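Local coordinates for protein branched-chain alpha-ketoacid decarboxylase (Lactococcus lactis, PDB 2VBF) that probably decarboxylates branched-chain and aromatic alpha-keto acids to aldehydes, using bound thiamine diphosphate and a magnesium ion, at residues G236-S241 and L326-G331; V252-L257 and S349-K354; F370-A375 and E527-M532; L464-K469 and F510-D515; E487-G490 and S494-D497. All coordinates share one frame; numbering follows the deposited sequence. Where two conformers were deposited one is given.

Interaction 1. Residues G236-S241 and L326-G331; sequences GHEVIS and LNIDEG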
# COMPACT_ATOMS: atom_id res chain seq x y z
N GLY A 236 -15.53 -13.59 21.17
CA GLY A 236 -14.55 -13.32 20.13
C GLY A 236 -14.83 -12.05 19.34
O GLY A 236 -15.68 -11.24 19.70
N HIS A 237 -14.09 -11.92 18.23
CA HIS A 237 -14.01 -10.67 17.51
C HIS A 237 -15.34 -10.27 16.89
O HIS A 237 -15.58 -9.10 16.70
CB HIS A 237 -12.92 -10.72 16.43
CG HIS A 237 -13.25 -11.61 15.27
ND1 HIS A 237 -13.22 -12.98 15.37
CD2 HIS A 237 -13.63 -11.33 14.00
CE1 HIS A 237 -13.55 -13.51 14.21
NE2 HIS A 237 -13.81 -12.53 13.36
N GLU A 238 -16.21 -11.23 16.56
CA GLU A 238 -17.47 -10.88 15.90
C GLU A 238 -18.41 -10.12 16.85
O GLU A 238 -19.28 -9.38 16.41
CB GLU A 238 -18.13 -12.11 15.27
CG GLU A 238 -17.25 -12.80 14.23
CD GLU A 238 -17.92 -13.99 13.54
OE1 GLU A 238 -18.83 -14.61 14.13
OE2 GLU A 238 -17.53 -14.28 12.39
N VAL A 239 -18.23 -10.31 18.16
CA VAL A 239 -18.92 -9.47 19.15
C VAL A 239 -18.53 -8.01 18.92
O VAL A 239 -19.39 -7.13 18.85
CB VAL A 239 -18.60 -9.92 20.60
CG1 VAL A 239 -19.16 -8.91 21.61
CG2 VAL A 239 -19.18 -11.32 20.85
N ILE A 240 -17.24 -7.77 18.72
CA ILE A 240 -16.73 -6.41 18.50
C ILE A 240 -17.26 -5.85 17.18
O ILE A 240 -17.66 -4.67 17.12
CB ILE A 240 -15.17 -6.36 18.57
CG1 ILE A 240 -14.67 -6.78 19.96
CG2 ILE A 240 -14.64 -4.94 18.25
CD1 ILE A 240 -13.17 -6.99 20.11
N SER A 241 -17.29 -6.69 16.14
CA SER A 241 -17.82 -6.32 14.82
C SER A 241 -19.21 -5.68 14.88
O SER A 241 -19.49 -4.70 14.18
CB SER A 241 -17.88 -7.56 13.93
OG SER A 241 -16.61 -8.17 13.81
N LEU A 326 -21.85 -19.79 18.28
CA LEU A 326 -22.60 -18.88 17.43
C LEU A 326 -21.61 -17.96 16.73
O LEU A 326 -20.76 -17.34 17.37
CB LEU A 326 -23.57 -18.05 18.27
CG LEU A 326 -24.59 -18.86 19.08
CD1 LEU A 326 -25.42 -17.91 19.94
CD2 LEU A 326 -25.46 -19.69 18.16
N ASN A 327 -21.72 -17.91 15.40
CA ASN A 327 -20.92 -17.02 14.57
C ASN A 327 -21.86 -16.31 13.61
O ASN A 327 -22.99 -16.73 13.44
CB ASN A 327 -19.87 -17.82 13.78
CG ASN A 327 -18.68 -18.23 14.62
OD1 ASN A 327 -18.64 -19.33 15.17
ND2 ASN A 327 -17.72 -17.32 14.74
N ILE A 328 -21.36 -15.25 12.97
CA ILE A 328 -22.14 -14.54 11.96
C ILE A 328 -22.65 -15.50 10.88
O ILE A 328 -23.83 -15.45 10.50
CB ILE A 328 -21.33 -13.39 11.30
CG1 ILE A 328 -20.96 -12.35 12.35
CG2 ILE A 328 -22.13 -12.75 10.15
CD1 ILE A 328 -19.88 -11.36 11.91
N ASP A 329 -21.79 -16.41 10.42
CA ASP A 329 -22.12 -17.24 9.25
C ASP A 329 -22.84 -18.54 9.59
O ASP A 329 -23.55 -19.11 8.76
CB ASP A 329 -20.85 -17.58 8.45
CG ASP A 329 -20.33 -16.41 7.64
OD1 ASP A 329 -21.03 -15.36 7.55
OD2 ASP A 329 -19.22 -16.53 7.09
N GLU A 330 -22.66 -19.02 10.82
CA GLU A 330 -23.26 -20.29 11.21
C GLU A 330 -23.18 -20.51 12.70
O GLU A 330 -22.46 -19.81 13.42
CB GLU A 330 -22.62 -21.46 10.46
CG GLU A 330 -21.21 -21.79 10.89
CD GLU A 330 -20.62 -22.99 10.18
OE1 GLU A 330 -21.11 -23.41 9.11
OE2 GLU A 330 -19.62 -23.51 10.70
N GLY A 331 -23.95 -21.49 13.17
CA GLY A 331 -23.92 -21.92 14.56
C GLY A 331 -23.73 -23.42 14.56
O GLY A 331 -24.06 -24.09 13.58
O HOH W 1 -18.82 -16.16 10.97
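E238 leans across from helix 237-241 to meet N327 and I328, its side chain at about a right angle to that of N327, with carboxylate and amide planes 77° apart. CG lies anti to the carbonyl carbon (chi1 -59°), and from there the chain runs straight out to its acid group. One oxygen is gripped twice. E238 OE1 accepts from I328 N at 2.9 Å in a fairly straight bond (161° at the hydrogen), and from N327 ND2 at 3.0 Å along a more bent path. Both donors stand out of the carboxylate plane, on opposite faces of it, so OE1 is held as in a clamp. The same ND2 is also bonded to V304 O.

The setting is the mixed sheet of the central domain, built on a Rossmann-like plan: helix 237-241 follows strand 231-235, and segment 326-331 is the turn joining strands 323-326 and 331-333. A glutamate just past one strand thus binds the backbone of a turn that leaves another.

On its second oxygen, a water donates to E238 OE2 at 2.7 Å and accepts from D329 N at 3.0 Å. The aliphatic part of the glutamate is used too: the I328 side chain slants over it, CD1 lying 3.8 Å from E238 CG. That same CG sits over one face of the H237 ring, near its rim, while the imidazole stacks with F264.

Interaction 2. Residues V252-L257 and S349-K354; sequences VSETKL and SLSELK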
# COMPACT_ATOMS: atom_id res chain seq x y z
N VAL A 252 -23.01 -11.43 31.16
CA VAL A 252 -22.06 -12.11 32.04
C VAL A 252 -22.11 -11.55 33.46
O VAL A 252 -22.01 -12.31 34.43
CB VAL A 252 -20.61 -12.01 31.47
CG1 VAL A 252 -19.58 -12.49 32.47
CG2 VAL A 252 -20.53 -12.79 30.16
N SER A 253 -22.28 -10.23 33.57
CA SER A 253 -22.39 -9.56 34.86
C SER A 253 -23.57 -10.11 35.66
O SER A 253 -23.44 -10.46 36.83
CB SER A 253 -22.57 -8.05 34.62
OG SER A 253 -22.63 -7.34 35.83
N GLU A 254 -24.73 -10.17 35.00
CA GLU A 254 -25.99 -10.55 35.66
C GLU A 254 -25.98 -12.03 36.07
O GLU A 254 -26.49 -12.38 37.15
CB GLU A 254 -27.18 -10.21 34.75
CG GLU A 254 -27.39 -8.70 34.57
CD GLU A 254 -28.43 -8.30 33.51
OE1 GLU A 254 -28.83 -9.16 32.70
OE2 GLU A 254 -28.84 -7.12 33.48
N THR A 255 -25.40 -12.87 35.23
CA THR A 255 -25.41 -14.34 35.43
C THR A 255 -24.19 -14.89 36.19
O THR A 255 -24.21 -16.05 36.61
CB THR A 255 -25.45 -15.08 34.07
OG1 THR A 255 -24.28 -14.73 33.32
CG2 THR A 255 -26.69 -14.71 33.28
N LYS A 256 -23.13 -14.08 36.31
CA LYS A 256 -21.86 -14.43 36.96
C LYS A 256 -21.10 -15.54 36.25
O LYS A 256 -20.20 -16.15 36.83
CB LYS A 256 -22.08 -14.81 38.44
CG LYS A 256 -22.93 -13.80 39.19
CD LYS A 256 -22.93 -14.09 40.69
CE LYS A 256 -23.84 -13.10 41.44
NZ LYS A 256 -25.24 -13.14 40.92
N LEU A 257 -21.43 -15.78 34.98
CA LEU A 257 -20.83 -16.90 34.23
C LEU A 257 -19.34 -16.66 34.01
O LEU A 257 -18.95 -15.54 33.69
CB LEU A 257 -21.52 -17.09 32.88
CG LEU A 257 -22.92 -17.69 32.90
CD1 LEU A 257 -23.65 -17.41 31.59
CD2 LEU A 257 -22.85 -19.21 33.19
N SER A 349 -30.62 -11.36 22.61
CA SER A 349 -31.72 -12.01 23.32
C SER A 349 -31.24 -12.78 24.56
O SER A 349 -32.05 -13.38 25.28
CB SER A 349 -32.49 -12.94 22.38
OG SER A 349 -31.67 -14.00 21.92
N LEU A 350 -29.93 -12.78 24.81
CA LEU A 350 -29.38 -13.52 25.95
C LEU A 350 -29.88 -12.98 27.30
O LEU A 350 -30.07 -13.76 28.23
CB LEU A 350 -27.85 -13.53 25.92
CG LEU A 350 -27.20 -14.43 24.87
CD1 LEU A 350 -25.68 -14.25 24.90
CD2 LEU A 350 -27.57 -15.90 25.06
N SER A 351 -30.09 -11.67 27.40
CA SER A 351 -30.58 -11.09 28.66
C SER A 351 -32.12 -11.16 28.81
O SER A 351 -32.66 -10.69 29.81
CB SER A 351 -30.03 -9.67 28.89
OG SER A 351 -28.74 -9.72 29.50
N GLU A 352 -32.81 -11.73 27.82
CA GLU A 352 -34.18 -12.22 28.02
C GLU A 352 -34.18 -13.47 28.92
O GLU A 352 -35.22 -13.83 29.48
CB GLU A 352 -34.84 -12.63 26.71
CG GLU A 352 -35.29 -11.51 25.77
CD GLU A 352 -35.83 -12.06 24.44
OE1 GLU A 352 -36.30 -13.22 24.41
OE2 GLU A 352 -35.78 -11.32 23.42
N LEU A 353 -33.03 -14.15 29.00
CA LEU A 353 -32.92 -15.37 29.78
C LEU A 353 -32.79 -15.00 31.24
O LEU A 353 -31.93 -14.20 31.62
CB LEU A 353 -31.72 -16.23 29.34
CG LEU A 353 -31.66 -16.63 27.87
CD1 LEU A 353 -30.47 -17.54 27.63
CD2 LEU A 353 -32.94 -17.31 27.41
N LYS A 354 -33.67 -15.58 32.04
CA LYS A 354 -33.74 -15.30 33.46
C LYS A 354 -33.37 -16.53 34.27
O LYS A 354 -33.49 -17.67 33.81
CB LYS A 354 -35.16 -14.85 33.82
CG LYS A 354 -35.57 -13.53 33.17
CD LYS A 354 -34.81 -12.37 33.79
CE LYS A 354 -35.01 -11.08 33.03
NZ LYS A 354 -34.23 -10.00 33.67
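S351 OG and E254 OE1 make the single close approach between these two segments, 3.2 Å apart, which is long for a hydroxyl facing a carboxylate. Apart from this pair the side chains barely meet; the nearest carbon is S351 CB, 4.0 Å from the same E254 OE1. The glutamate reaches its partner by length. Its CG is anti to the carbonyl carbon (chi1 -68°), the chain beyond is extended, and the acid group is carried off the side of helix 245-255 toward the short 3-10 turn of residues 350-352. That turn has its own backbone bonds, E352 N to S349 O and L353 N to L350 O, each 3.1 Å, and the turn, closed by these bonds, presents the serine.

The C-terminal end of helix 245-255 here lies beside the connection that runs from helix 343-348 to helix 379-389. K256, with positive phi, breaks the helix just after T255. T255 OG1 turns back to bond F251 O, and the backbone of T255 pairs with Y358, farther along that connection. L350 and S351 both pack on F251, an apolar contact beside the polar one.

A second charge stands nearby without touching: K354 NZ is 5.6 Å from E254 OE1, which may slightly favour a negative carboxylate. With one long polar contact and an exposed acid, the chemistry implies a weak surface link, in which water probably competes, next to a firmer junction made by F251 and the backbone around it.

Interaction 3. Residues F370-A375 and E527-M532; sequences FIPSSA and EFVSVM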
# COMPACT_ATOMS: atom_id res chain seq x y z
N PHE A 370 3.54 -3.03 40.41
CA PHE A 370 4.83 -2.78 39.76
C PHE A 370 5.59 -1.72 40.54
O PHE A 370 5.15 -0.57 40.64
CB PHE A 370 4.67 -2.32 38.31
CG PHE A 370 5.98 -2.19 37.58
CD1 PHE A 370 6.60 -0.96 37.43
CD2 PHE A 370 6.61 -3.32 37.08
CE1 PHE A 370 7.82 -0.86 36.77
CE2 PHE A 370 7.83 -3.22 36.41
CZ PHE A 370 8.43 -1.99 36.26
N ILE A 371 6.74 -2.12 41.08
CA ILE A 371 7.63 -1.21 41.78
C ILE A 371 8.87 -1.07 40.89
O ILE A 371 9.61 -2.02 40.74
CB ILE A 371 8.08 -1.77 43.15
CG1 ILE A 371 6.88 -2.24 44.00
CG2 ILE A 371 8.87 -0.70 43.91
CD1 ILE A 371 6.01 -1.12 44.52
N PRO A 372 9.09 0.12 40.31
CA PRO A 372 10.23 0.25 39.40
C PRO A 372 11.57 0.26 40.13
O PRO A 372 11.64 0.59 41.31
CB PRO A 372 10.00 1.60 38.72
CG PRO A 372 9.16 2.37 39.68
CD PRO A 372 8.32 1.37 40.41
N SER A 373 12.61 -0.15 39.40
CA SER A 373 14.00 -0.00 39.83
C SER A 373 14.75 0.81 38.77
O SER A 373 14.15 1.27 37.79
CB SER A 373 14.65 -1.37 40.00
OG SER A 373 14.90 -1.98 38.74
N SER A 374 16.05 0.98 38.97
CA SER A 374 16.89 1.66 37.99
C SER A 374 17.34 0.73 36.86
O SER A 374 18.11 1.14 36.00
CB SER A 374 18.12 2.27 38.68
OG SER A 374 19.00 1.25 39.14
N ALA A 375 16.85 -0.52 36.86
CA ALA A 375 17.26 -1.50 35.87
C ALA A 375 16.87 -1.05 34.47
O ALA A 375 15.85 -0.38 34.29
CB ALA A 375 16.65 -2.86 36.17
N GLU A 527 12.44 5.54 34.53
CA GLU A 527 12.11 6.48 33.47
C GLU A 527 10.76 6.15 32.86
O GLU A 527 9.97 7.05 32.58
CB GLU A 527 13.19 6.47 32.39
CG GLU A 527 14.45 7.22 32.79
CD GLU A 527 15.65 6.86 31.95
OE1 GLU A 527 15.49 6.13 30.96
OE2 GLU A 527 16.77 7.30 32.30
N PHE A 528 10.48 4.86 32.67
CA PHE A 528 9.20 4.44 32.09
C PHE A 528 8.01 4.85 32.96
O PHE A 528 7.06 5.46 32.47
CB PHE A 528 9.14 2.94 31.86
CG PHE A 528 7.84 2.50 31.25
CD1 PHE A 528 7.60 2.67 29.89
CD2 PHE A 528 6.83 1.98 32.05
CE1 PHE A 528 6.38 2.32 29.34
CE2 PHE A 528 5.62 1.61 31.49
CZ PHE A 528 5.40 1.78 30.13
N VAL A 529 8.09 4.55 34.25
CA VAL A 529 7.05 4.94 35.20
C VAL A 529 6.86 6.46 35.25
O VAL A 529 5.72 6.93 35.23
CB VAL A 529 7.32 4.36 36.61
CG1 VAL A 529 6.38 4.97 37.64
CG2 VAL A 529 7.17 2.85 36.58
N SER A 530 7.96 7.22 35.28
CA SER A 530 7.89 8.69 35.32
C SER A 530 7.15 9.25 34.10
O SER A 530 6.22 10.03 34.24
CB SER A 530 9.30 9.31 35.41
OG SER A 530 9.26 10.74 35.38
N VAL A 531 7.57 8.81 32.92
CA VAL A 531 6.99 9.31 31.67
C VAL A 531 5.54 8.83 31.48
O VAL A 531 4.70 9.58 31.01
CB VAL A 531 7.82 8.89 30.44
CG1 VAL A 531 7.13 9.33 29.17
CG2 VAL A 531 9.23 9.49 30.52
N MET A 532 5.27 7.58 31.84
CA MET A 532 3.90 7.07 31.75
C MET A 532 2.93 7.88 32.60
O MET A 532 1.86 8.24 32.15
CB MET A 532 3.85 5.60 32.16
CG MET A 532 2.45 5.08 32.38
SD MET A 532 1.51 4.94 30.86
CE MET A 532 1.85 3.21 30.58
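F370 turns its ring with CG anti to the backbone N (chi1 -174°), and V529 places CG1 anti to its own backbone N (169°), which leaves the other valine methyl, CG2, directed at the incoming chain. That one methyl carries the contact. It touches the phenyl ring at its edge, near the ring plane, with V529 CG2 3.8 Å from F370 CE1 and 3.9 Å from F370 CD1. The two side chains run past each other in opposite directions, so the meeting is a flank-to-flank graze rather than a stack. P372 comes in at about a right angle to the valine: its CG is 3.7 Å from V529 CG2 and its CB 3.8 Å from the same methyl. The ring edge and the pyrrolidine thus meet the CG2 methyl from two adjoining directions.

The principle is that of an irregular connecting chain passing across the N-terminal part of a helix. Segment 370-375 belongs to the long connection from helix 343-348 to helix 379-389, and helix 525-537 flanks the parallel sheet of the cofactor-binding C-terminal domain. Behind V529, F528 faces inward to that sheet and meets F475. Polar bonds lie next door: S373 N binds E525 OE1, and the A375 backbone pairs with E525. An ST turn, S373 OG accepting from A375 N at 3.1 Å, shapes this end of the connection.

Across V529 itself only dispersion and shape act. The apolar contact has no directional bond of its own; the direction probably comes from the bonds to E525, while F370 and P372 add apolar burial.

Interaction 4. Residues L464-K469 and F510-D515; sequences LSIREK and FGATED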
# COMPACT_ATOMS: atom_id res chain seq x y z
N LEU A 464 -1.05 13.92 10.18
CA LEU A 464 -2.46 13.94 10.54
C LEU A 464 -2.67 14.08 12.05
O LEU A 464 -3.51 14.85 12.49
CB LEU A 464 -3.12 12.65 10.02
CG LEU A 464 -4.60 12.41 10.34
CD1 LEU A 464 -5.21 11.41 9.34
CD2 LEU A 464 -4.82 11.93 11.77
N SER A 465 -1.91 13.32 12.84
CA SER A 465 -2.09 13.34 14.29
C SER A 465 -1.86 14.75 14.85
O SER A 465 -2.54 15.17 15.78
CB SER A 465 -1.20 12.30 14.99
OG SER A 465 0.16 12.66 15.01
N ILE A 466 -0.92 15.46 14.24
CA ILE A 466 -0.54 16.80 14.66
C ILE A 466 -1.61 17.79 14.24
O ILE A 466 -2.12 18.57 15.07
CB ILE A 466 0.84 17.19 14.06
CG1 ILE A 466 1.94 16.31 14.68
CG2 ILE A 466 1.15 18.67 14.29
CD1 ILE A 466 3.26 16.30 13.92
N ARG A 467 -2.01 17.72 12.97
CA ARG A 467 -3.06 18.59 12.44
C ARG A 467 -4.37 18.45 13.20
O ARG A 467 -5.02 19.45 13.50
CB ARG A 467 -3.31 18.31 10.95
CG ARG A 467 -4.37 19.22 10.32
CD ARG A 467 -4.71 18.78 8.91
NE ARG A 467 -5.36 17.47 8.95
CZ ARG A 467 -5.20 16.49 8.07
NH1 ARG A 467 -4.38 16.61 7.03
NH2 ARG A 467 -5.85 15.34 8.27
N GLU A 468 -4.78 17.21 13.48
CA GLU A 468 -6.05 16.93 14.17
C GLU A 468 -5.98 17.11 15.68
O GLU A 468 -7.01 16.98 16.38
CB GLU A 468 -6.51 15.50 13.83
CG GLU A 468 -6.69 15.25 12.35
CD GLU A 468 -7.74 16.14 11.72
OE1 GLU A 468 -8.74 16.45 12.40
OE2 GLU A 468 -7.57 16.53 10.54
N LYS A 469 -4.79 17.40 16.21
CA LYS A 469 -4.58 17.64 17.63
C LYS A 469 -5.03 16.48 18.51
O LYS A 469 -5.64 16.66 19.57
CB LYS A 469 -5.25 18.97 18.05
CG LYS A 469 -4.65 20.16 17.32
CD LYS A 469 -5.26 21.47 17.77
CE LYS A 469 -4.72 22.60 16.94
NZ LYS A 469 -5.14 22.48 15.52
N PHE A 510 8.19 16.38 11.69
CA PHE A 510 6.91 16.37 10.99
C PHE A 510 6.03 17.58 11.34
O PHE A 510 4.85 17.62 10.96
CB PHE A 510 6.18 15.04 11.25
CG PHE A 510 6.71 13.88 10.45
CD1 PHE A 510 8.04 13.49 10.55
CD2 PHE A 510 5.88 13.16 9.61
CE1 PHE A 510 8.53 12.41 9.81
CE2 PHE A 510 6.37 12.09 8.88
CZ PHE A 510 7.70 11.72 8.98
N GLY A 511 6.60 18.55 12.05
CA GLY A 511 5.98 19.86 12.26
C GLY A 511 5.38 20.12 13.63
O GLY A 511 4.81 21.19 13.85
N ALA A 512 5.52 19.18 14.56
CA ALA A 512 4.95 19.34 15.91
C ALA A 512 5.77 20.32 16.74
O ALA A 512 6.99 20.37 16.62
CB ALA A 512 4.87 18.01 16.63
N THR A 513 5.07 21.07 17.58
CA THR A 513 5.70 21.89 18.62
C THR A 513 5.50 21.24 19.99
O THR A 513 4.68 20.32 20.17
CB THR A 513 5.15 23.32 18.61
OG1 THR A 513 3.73 23.31 18.76
CG2 THR A 513 5.51 24.01 17.31
N GLU A 514 6.26 21.73 20.96
CA GLU A 514 6.28 21.16 22.31
C GLU A 514 4.93 21.30 23.03
O GLU A 514 4.65 20.55 23.97
CB GLU A 514 7.38 21.82 23.15
CG GLU A 514 8.80 21.45 22.71
CD GLU A 514 9.89 22.17 23.50
OE1 GLU A 514 9.70 23.35 23.88
OE2 GLU A 514 10.95 21.54 23.74
N ASP A 515 4.10 22.24 22.59
CA ASP A 515 2.75 22.40 23.17
C ASP A 515 1.72 21.43 22.56
O ASP A 515 0.56 21.42 22.97
CB ASP A 515 2.26 23.84 23.05
CG ASP A 515 2.06 24.28 21.61
OD1 ASP A 515 3.02 24.18 20.82
OD2 ASP A 515 0.95 24.74 21.28
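I466 touches residues 510-512 chiefly with the tip of its side chain: CD1 lies 3.6 Å from A512 CB and equally 3.6 Å from F510 O. CG1 follows at 3.9 Å from A512 CB, and the same CD1 is 4.2 Å from F510 CB. CG1 stands anti to the carbonyl carbon (chi1 -67°), which swings the ethyl arm off helix 462-467 and over the bend made by residues 510-512.

What shapes that bend is the next shell. G511, with positive phi (105°), is the C-prime residue of a Schellman motif ending helix 506-509, and the turn brings F510 O and the A512 methyl to one side. The partner helix closes in the same way: K469 is the residue of positive phi in a second Schellman motif, with K469 N bonded to I466 O at 3.1 Å. Two helix ends thus face each other through one isoleucine.

Farther out, R467 grips E468 side-on, NE to OE2 at 2.9 Å and NH2 to the same OE2 at 3.1 Å. Both residues also reach strand 65-68, through G68 O and K65. F510 turns its ring away to meet W501 of the second subunit.

Between I466 and the bend there is only van der Waals contact, which implies that fit alone joins them, while backbone bonds shape the bend and salt bridges flank the helix end.

Interaction 5. Residues E487-G490 and S494-D497; sequences EIHG and SYND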
# COMPACT_ATOMS: atom_id res chain seq x y z
N GLU A 487 13.06 -14.22 16.51
CA GLU A 487 12.58 -15.34 17.34
C GLU A 487 12.07 -16.53 16.54
O GLU A 487 12.15 -17.67 17.01
CB GLU A 487 11.46 -14.85 18.27
CG GLU A 487 11.92 -13.86 19.32
CD GLU A 487 12.80 -14.49 20.39
OE1 GLU A 487 12.52 -15.63 20.80
OE2 GLU A 487 13.77 -13.83 20.82
N ILE A 488 11.53 -16.28 15.35
CA ILE A 488 11.02 -17.35 14.49
C ILE A 488 12.16 -17.98 13.70
O ILE A 488 12.33 -19.21 13.71
CB ILE A 488 9.93 -16.82 13.50
CG1 ILE A 488 8.73 -16.26 14.28
CG2 ILE A 488 9.46 -17.92 12.55
CD1 ILE A 488 7.68 -15.54 13.41
N HIS A 489 12.97 -17.14 13.06
CA HIS A 489 14.02 -17.61 12.15
C HIS A 489 15.08 -16.55 11.85
O HIS A 489 14.75 -15.40 11.54
CB HIS A 489 13.39 -18.05 10.83
CG HIS A 489 14.33 -18.77 9.93
ND1 HIS A 489 14.55 -20.13 10.03
CD2 HIS A 489 15.12 -18.34 8.92
CE1 HIS A 489 15.43 -20.50 9.12
NE2 HIS A 489 15.79 -19.43 8.43
N GLY A 490 16.35 -16.94 11.91
CA GLY A 490 17.46 -16.07 11.50
C GLY A 490 17.75 -14.91 12.44
O GLY A 490 17.81 -13.77 12.00
N SER A 494 20.88 -10.56 8.35
CA SER A 494 20.83 -9.13 8.05
C SER A 494 19.43 -8.62 7.64
O SER A 494 19.14 -7.44 7.77
CB SER A 494 21.84 -8.77 6.96
OG SER A 494 21.54 -9.43 5.74
N TYR A 495 18.59 -9.52 7.15
CA TYR A 495 17.25 -9.11 6.74
C TYR A 495 16.36 -8.75 7.92
O TYR A 495 15.28 -8.19 7.72
CB TYR A 495 16.58 -10.16 5.84
CG TYR A 495 16.52 -11.56 6.38
CD1 TYR A 495 15.67 -11.91 7.44
CD2 TYR A 495 17.29 -12.57 5.82
CE1 TYR A 495 15.61 -13.20 7.93
CE2 TYR A 495 17.23 -13.86 6.28
CZ TYR A 495 16.39 -14.18 7.35
OH TYR A 495 16.34 -15.48 7.82
N ASN A 496 16.77 -9.09 9.15
CA ASN A 496 16.01 -8.73 10.35
C ASN A 496 16.44 -7.39 10.92
O ASN A 496 15.84 -6.87 11.87
CB ASN A 496 16.06 -9.87 11.38
CG ASN A 496 15.10 -11.00 11.03
OD1 ASN A 496 14.05 -10.76 10.40
ND2 ASN A 496 15.44 -12.23 11.42
N ASP A 497 17.49 -6.83 10.32
CA ASP A 497 17.94 -5.48 10.63
C ASP A 497 17.17 -4.45 9.80
O ASP A 497 16.80 -4.72 8.65
CB ASP A 497 19.44 -5.33 10.34
CG ASP A 497 20.31 -6.14 11.26
OD1 ASP A 497 20.06 -6.12 12.49
OD2 ASP A 497 21.28 -6.75 10.77
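N496 can be followed outward from CB, which heads toward the end of helix 483-488 and the loop after it, H489 and G490. Its CG is anti to the carbonyl carbon (chi1 -79°), which directs the amide at two backbone oxygens. CG comes within 4.0 Å of G490 O, and ND2, at the tip, meets both oxygens at once: G490 O at 2.9 Å and H489 O at 3.2 Å. The two bonds differ in direction. ND2 lies in the carbonyl plane of H489, whose oxygen in turn lies in the amide plane of the asparagine; G490 O is instead approached from above its carbonyl plane. Both bonds are bent, 139° and 138° at the hydrogen, as expected when one amide nitrogen spans successive carbonyls. The positive phi of G490 turns the chain so that these oxygens can share a donor.

Y495, next to it, brings its phenol to the same loop. Y495 OH is 3.3 Å from H489 CD2, at the edge of the imidazole and in its plane, and 3.9 Å from G490 CA; the absence of a side chain on G490 leaves room for it. The stronger partner of both rings is D56 of the second subunit, which takes H489 NE2 with one carboxylate oxygen and Y495 OH with the other, pinning the loop to the dimer interface.

Behind N496 stand Y482, E485 and R486. Its side chain is about 6 Å from bound thiamine diphosphate and about 6 Å from G481, which with D452 and N479 binds magnesium. This placing is consistent with a second-shell position beside the thiamine diphosphate and magnesium site of this C-terminal domain.

In the fold
Four of the contacts are partly buried and one lies at the surface, but their chemistry does not follow burial alone. Interaction 2 is the surface contact, with one long polar approach, whereas interaction 1, about 18 Å away between centres, depends on a doubly gripped carboxylate; their helices, 237-241 and 245-255, are consecutive in the chain. Interactions 3 and 4 rely on apolar fit at helices around the C-terminal sheet, the first joining a connecting chain to helix 525-537, the second two helix ends. Interaction 5 has directional bonds to backbone oxygens and lies nearest the cofactor. Interactions 4 and 5 both reach the second subunit, which touches none of the segments of the other three.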